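Local coordinates for putative sulfatase yidJ (Bacteroides fragilis, PDB 2QZU), which probably hydrolyses sulfate esters as a calcium-dependent member of the sulfatase family, at residues D118-Q123 with S367-S372; L340-Q345 with E387-K392. All blocks are in the same frame, centred on the assembly; numbering follows the deposited sequence.

Contact 1: D118-Q123 with S367-S372; sequences DVLKDQ and SMMGFS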
# COMPACT_ATOMS: atom_id res chain seq x y z
N ASP A 118 36.55 -5.76 0.56
CA ASP A 118 37.50 -6.87 0.55
C ASP A 118 38.89 -6.32 0.86
O ASP A 118 39.69 -6.96 1.55
CB ASP A 118 37.55 -7.55 -0.83
CG ASP A 118 36.28 -8.32 -1.16
OD1 ASP A 118 35.92 -9.23 -0.39
OD2 ASP A 118 35.65 -8.01 -2.19
N VAL A 119 39.17 -5.14 0.31
CA VAL A 119 40.46 -4.49 0.52
C VAL A 119 40.64 -4.13 2.00
O VAL A 119 41.66 -4.47 2.61
CB VAL A 119 40.57 -3.21 -0.34
CG1 VAL A 119 41.82 -2.43 0.03
CG2 VAL A 119 40.59 -3.58 -1.82
N LEU A 120 39.65 -3.46 2.59
CA LEU A 120 39.75 -3.08 4.00
C LEU A 120 39.85 -4.29 4.91
O LEU A 120 40.55 -4.26 5.92
CB LEU A 120 38.57 -2.19 4.40
CG LEU A 120 38.57 -0.81 3.75
CD1 LEU A 120 37.35 -0.03 4.22
CD2 LEU A 120 39.85 -0.06 4.14
N LYS A 121 39.15 -5.37 4.56
CA LYS A 121 39.21 -6.58 5.37
C LYS A 121 40.64 -7.10 5.32
O LYS A 121 41.19 -7.53 6.34
CB LYS A 121 38.27 -7.66 4.83
CG LYS A 121 38.23 -8.90 5.73
CD LYS A 121 37.65 -10.10 5.02
CE LYS A 121 37.28 -11.19 6.01
NZ LYS A 121 38.43 -11.59 6.86
N ASP A 122 41.24 -7.08 4.14
CA ASP A 122 42.62 -7.55 3.99
C ASP A 122 43.60 -6.65 4.74
O ASP A 122 44.68 -7.10 5.13
CB ASP A 122 43.01 -7.62 2.51
CG ASP A 122 42.39 -8.81 1.80
OD1 ASP A 122 42.12 -9.83 2.47
OD2 ASP A 122 42.18 -8.74 0.57
N GLN A 123 43.24 -5.39 4.93
CA GLN A 123 44.11 -4.48 5.65
C GLN A 123 43.91 -4.53 7.16
O GLN A 123 44.38 -3.65 7.88
CB GLN A 123 43.93 -3.04 5.14
CG GLN A 123 44.25 -2.87 3.65
CD GLN A 123 45.61 -3.42 3.26
OE1 GLN A 123 46.62 -3.12 3.90
NE2 GLN A 123 45.65 -4.23 2.21
N SER A 367 41.95 5.92 -1.04
CA SER A 367 43.14 6.77 -1.10
C SER A 367 43.18 7.69 0.12
O SER A 367 44.23 7.89 0.71
CB SER A 367 43.15 7.60 -2.39
OG SER A 367 43.43 6.79 -3.52
N MSE A 368 42.03 8.24 0.50
CA MSE A 368 41.96 9.12 1.66
C MSE A 368 42.39 8.37 2.92
O MSE A 368 43.00 8.95 3.83
CB MSE A 368 40.54 9.65 1.88
CG MSE A 368 40.08 10.70 0.89
SE MSE A 368 38.20 11.11 1.18
CE MSE A 368 38.37 12.08 2.85
N MSE A 369 42.08 7.08 2.97
CA MSE A 369 42.39 6.25 4.12
C MSE A 369 43.82 5.74 4.19
O MSE A 369 44.21 5.13 5.19
CB MSE A 369 41.41 5.07 4.17
CG MSE A 369 39.99 5.51 4.47
SE MSE A 369 38.66 4.16 4.16
CE MSE A 369 37.12 5.33 4.11
N GLY A 370 44.59 5.98 3.13
CA GLY A 370 45.98 5.53 3.10
C GLY A 370 46.20 4.22 2.36
O GLY A 370 47.25 3.60 2.50
N PHE A 371 45.22 3.81 1.55
CA PHE A 371 45.34 2.56 0.81
C PHE A 371 45.25 2.74 -0.71
O PHE A 371 44.69 1.90 -1.41
CB PHE A 371 44.25 1.59 1.28
CG PHE A 371 44.34 1.25 2.75
CD1 PHE A 371 45.46 0.61 3.27
CD2 PHE A 371 43.31 1.60 3.62
CE1 PHE A 371 45.56 0.33 4.63
CE2 PHE A 371 43.40 1.32 4.99
CZ PHE A 371 44.53 0.68 5.49
N SER A 372 45.82 3.83 -1.21
CA SER A 372 45.80 4.11 -2.64
C SER A 372 46.41 2.96 -3.46
O SER A 372 45.89 2.61 -4.52
CB SER A 372 46.57 5.41 -2.91
OG SER A 372 46.46 5.79 -4.28
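Leu120 and Phe371 bring the two backbones no closer than 8.6 Å between their CA atoms, so the last turn of helix 116-122 and the turn that ends helix 361-368 are joined through side chains alone. Phe371 gives most. Its CB points at the helix, and the ring offers one face to Gln123, whose CG stands 3.9 Å from the ring centroid and 23° off the normal, a CH-pi contact offset toward the rim. Gln123 has CG anti to its carbonyl carbon (chi1 -61°) and bends again at chi2, which folds the chain over the ring with the amide plane turned 48° from it. A glutamine suits this partly exposed place: its methylene groups cover the aromatic carbons while the amide ends the chain in polar atoms. Leu120, one turn earlier, crosses the phenyl group at about a right angle; its CD2 meets Phe371 CD2 at 3.9 Å, coming in obliquely. The same methyl lies 4.4 Å from SE of selenomethionine Met369, a long, flexible side chain that carries the apolar surface on past the phenyl ring.

Phe371 directly follows a Schellman motif. Gly370, with positive phi, is the first residue to leave helical angles after helix 361-368, and two bonds run back from here into the last turn. Glycine, lacking CB, accepts the positive phi without crowding the carbonyl oxygen of Met369; Phe371, the next residue, has its CB directed at 118-123. Both helices belong to the alpha/beta sulfatase core of the alkaline phosphatase clan. Leu120 also packs on Leu366 and on Met127 of strand 126-130, while Val119 touches Tyr362 and Leu366.

Contact 2: L340-Q345 with E387-K392; sequences LSWPDQ and EVLTGK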
# COMPACT_ATOMS: atom_id res chain seq x y z
N LEU A 340 30.40 14.65 4.15
CA LEU A 340 31.54 13.91 4.67
C LEU A 340 32.26 14.69 5.76
O LEU A 340 32.45 15.90 5.66
CB LEU A 340 32.50 13.58 3.52
CG LEU A 340 33.66 12.61 3.73
CD1 LEU A 340 34.12 12.09 2.38
CD2 LEU A 340 34.80 13.28 4.47
N SER A 341 32.64 13.99 6.82
CA SER A 341 33.36 14.61 7.91
C SER A 341 34.54 13.74 8.32
O SER A 341 34.49 12.51 8.21
CB SER A 341 32.45 14.84 9.12
OG SER A 341 32.06 13.61 9.72
N TRP A 342 35.60 14.39 8.77
CA TRP A 342 36.82 13.73 9.24
C TRP A 342 37.58 14.87 9.91
O TRP A 342 38.54 15.40 9.36
CB TRP A 342 37.63 13.16 8.07
CG TRP A 342 38.83 12.36 8.52
CD1 TRP A 342 39.11 11.93 9.79
CD2 TRP A 342 39.92 11.91 7.70
NE1 TRP A 342 40.29 11.24 9.81
CE2 TRP A 342 40.81 11.20 8.54
CE3 TRP A 342 40.22 12.02 6.33
CZ2 TRP A 342 41.99 10.62 8.06
CZ3 TRP A 342 41.39 11.43 5.86
CH2 TRP A 342 42.26 10.74 6.72
N PRO A 343 37.15 15.25 11.12
CA PRO A 343 37.75 16.33 11.91
C PRO A 343 39.27 16.35 11.96
O PRO A 343 39.89 17.40 11.79
CB PRO A 343 37.12 16.14 13.28
CG PRO A 343 35.76 15.64 12.95
CD PRO A 343 36.05 14.61 11.87
N ASP A 344 39.88 15.19 12.18
CA ASP A 344 41.34 15.11 12.26
C ASP A 344 42.08 15.59 11.01
O ASP A 344 43.21 16.07 11.11
CB ASP A 344 41.78 13.68 12.59
CG ASP A 344 41.72 13.37 14.07
OD1 ASP A 344 41.34 14.26 14.86
OD2 ASP A 344 42.06 12.23 14.45
N GLN A 345 41.46 15.46 9.84
CA GLN A 345 42.14 15.85 8.61
C GLN A 345 41.46 16.87 7.72
O GLN A 345 42.09 17.45 6.84
CB GLN A 345 42.44 14.61 7.77
CG GLN A 345 43.55 13.74 8.33
CD GLN A 345 44.86 14.49 8.40
OE1 GLN A 345 45.28 15.12 7.43
NE2 GLN A 345 45.53 14.42 9.55
N GLU A 387 40.90 16.30 -4.09
CA GLU A 387 39.85 17.31 -4.18
C GLU A 387 39.02 17.34 -2.90
O GLU A 387 38.72 18.41 -2.37
CB GLU A 387 38.93 17.00 -5.37
CG GLU A 387 39.53 17.21 -6.76
CD GLU A 387 40.62 16.22 -7.12
OE1 GLU A 387 40.61 15.08 -6.61
OE2 GLU A 387 41.49 16.58 -7.94
N VAL A 388 38.65 16.17 -2.39
CA VAL A 388 37.85 16.09 -1.18
C VAL A 388 38.61 16.63 0.04
O VAL A 388 38.08 17.42 0.81
CB VAL A 388 37.41 14.64 -0.89
CG1 VAL A 388 36.73 14.55 0.46
CG2 VAL A 388 36.45 14.17 -1.98
N LEU A 389 39.87 16.21 0.18
CA LEU A 389 40.69 16.64 1.31
C LEU A 389 41.04 18.12 1.33
O LEU A 389 40.91 18.79 2.36
CB LEU A 389 41.98 15.83 1.35
CG LEU A 389 41.90 14.33 1.68
CD1 LEU A 389 43.26 13.69 1.43
CD2 LEU A 389 41.48 14.14 3.13
N THR A 390 41.47 18.64 0.19
CA THR A 390 41.89 20.04 0.10
C THR A 390 40.80 21.02 -0.31
O THR A 390 40.86 22.20 0.05
CB THR A 390 43.05 20.20 -0.89
OG1 THR A 390 42.61 19.85 -2.21
CG2 THR A 390 44.22 19.31 -0.50
N GLY A 391 39.82 20.55 -1.06
CA GLY A 391 38.77 21.43 -1.52
C GLY A 391 39.16 22.01 -2.87
O GLY A 391 38.46 22.85 -3.43
N LYS A 392 40.30 21.55 -3.39
CA LYS A 392 40.78 22.01 -4.69
C LYS A 392 39.78 21.54 -5.73
O LYS A 392 39.49 20.34 -5.83
CB LYS A 392 42.16 21.42 -4.97
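Trp342 and Leu389 meet at a slant: CD2 of the leucine lies 3.8 Å from Trp342 CZ3 and 4.0 Å from Trp342 CE3, touching the six-membered part of the indole. With CG anti to the backbone N (chi1 -175°), the indole extends from the loop after the strand toward helix 385-390. Leu389 starts across the line of approach, but its end swings nearer, so a single branch makes the contact. A branched aliphatic group fits here because a methyl can rest on aromatic carbons without any demand for polar partners. The indole is held from its own side as well: Gln345 CB sits 3.6 Å above the ring plane, over its centre, where the turn bonded from Gln345 N to Trp342 O brings it.

Deeper in, Leu340 and Val388 cross at about a right angle, with Leu340 CD1 and Val388 CG1 4.1 Å apart. Both have CB directed toward the other segment, and a compact valine on the helix is met by a longer leucine on the strand.

Strand 338-341 lies in the large mixed sheet between strands 306-311 and 64-66, and Leu340 and Trp342 also pack on Ile307. Helix 385-390 packs beside strand 338-341 together with helix 361-368, whose selenomethionine Met368 touches Trp342, Val388 and Leu389.

Overall arrangement
Contact 2 is the more buried, packing helix 385-390 against strand 338-341 and its following loop; contact 1 is only partly buried and joins the ends of two helices. Their chemistry differs accordingly: contact 2 is wholly apolar, whereas contact 1 adds to its apolar Leu120 contacts a glutamine laid over a phenyl ring. The centres are about 17 Å apart, yet the two touch through selenomethionine Met368, whose SE lies 3.8 Å from Val388 CG1 and whose CE lies 3.7 Å from Leu389 CD2. The end of helix 361-368 and the turn after it meet helix 116-122 in contact 1, while Met368 packs on contact 2. Along the chain, the four segments alternate.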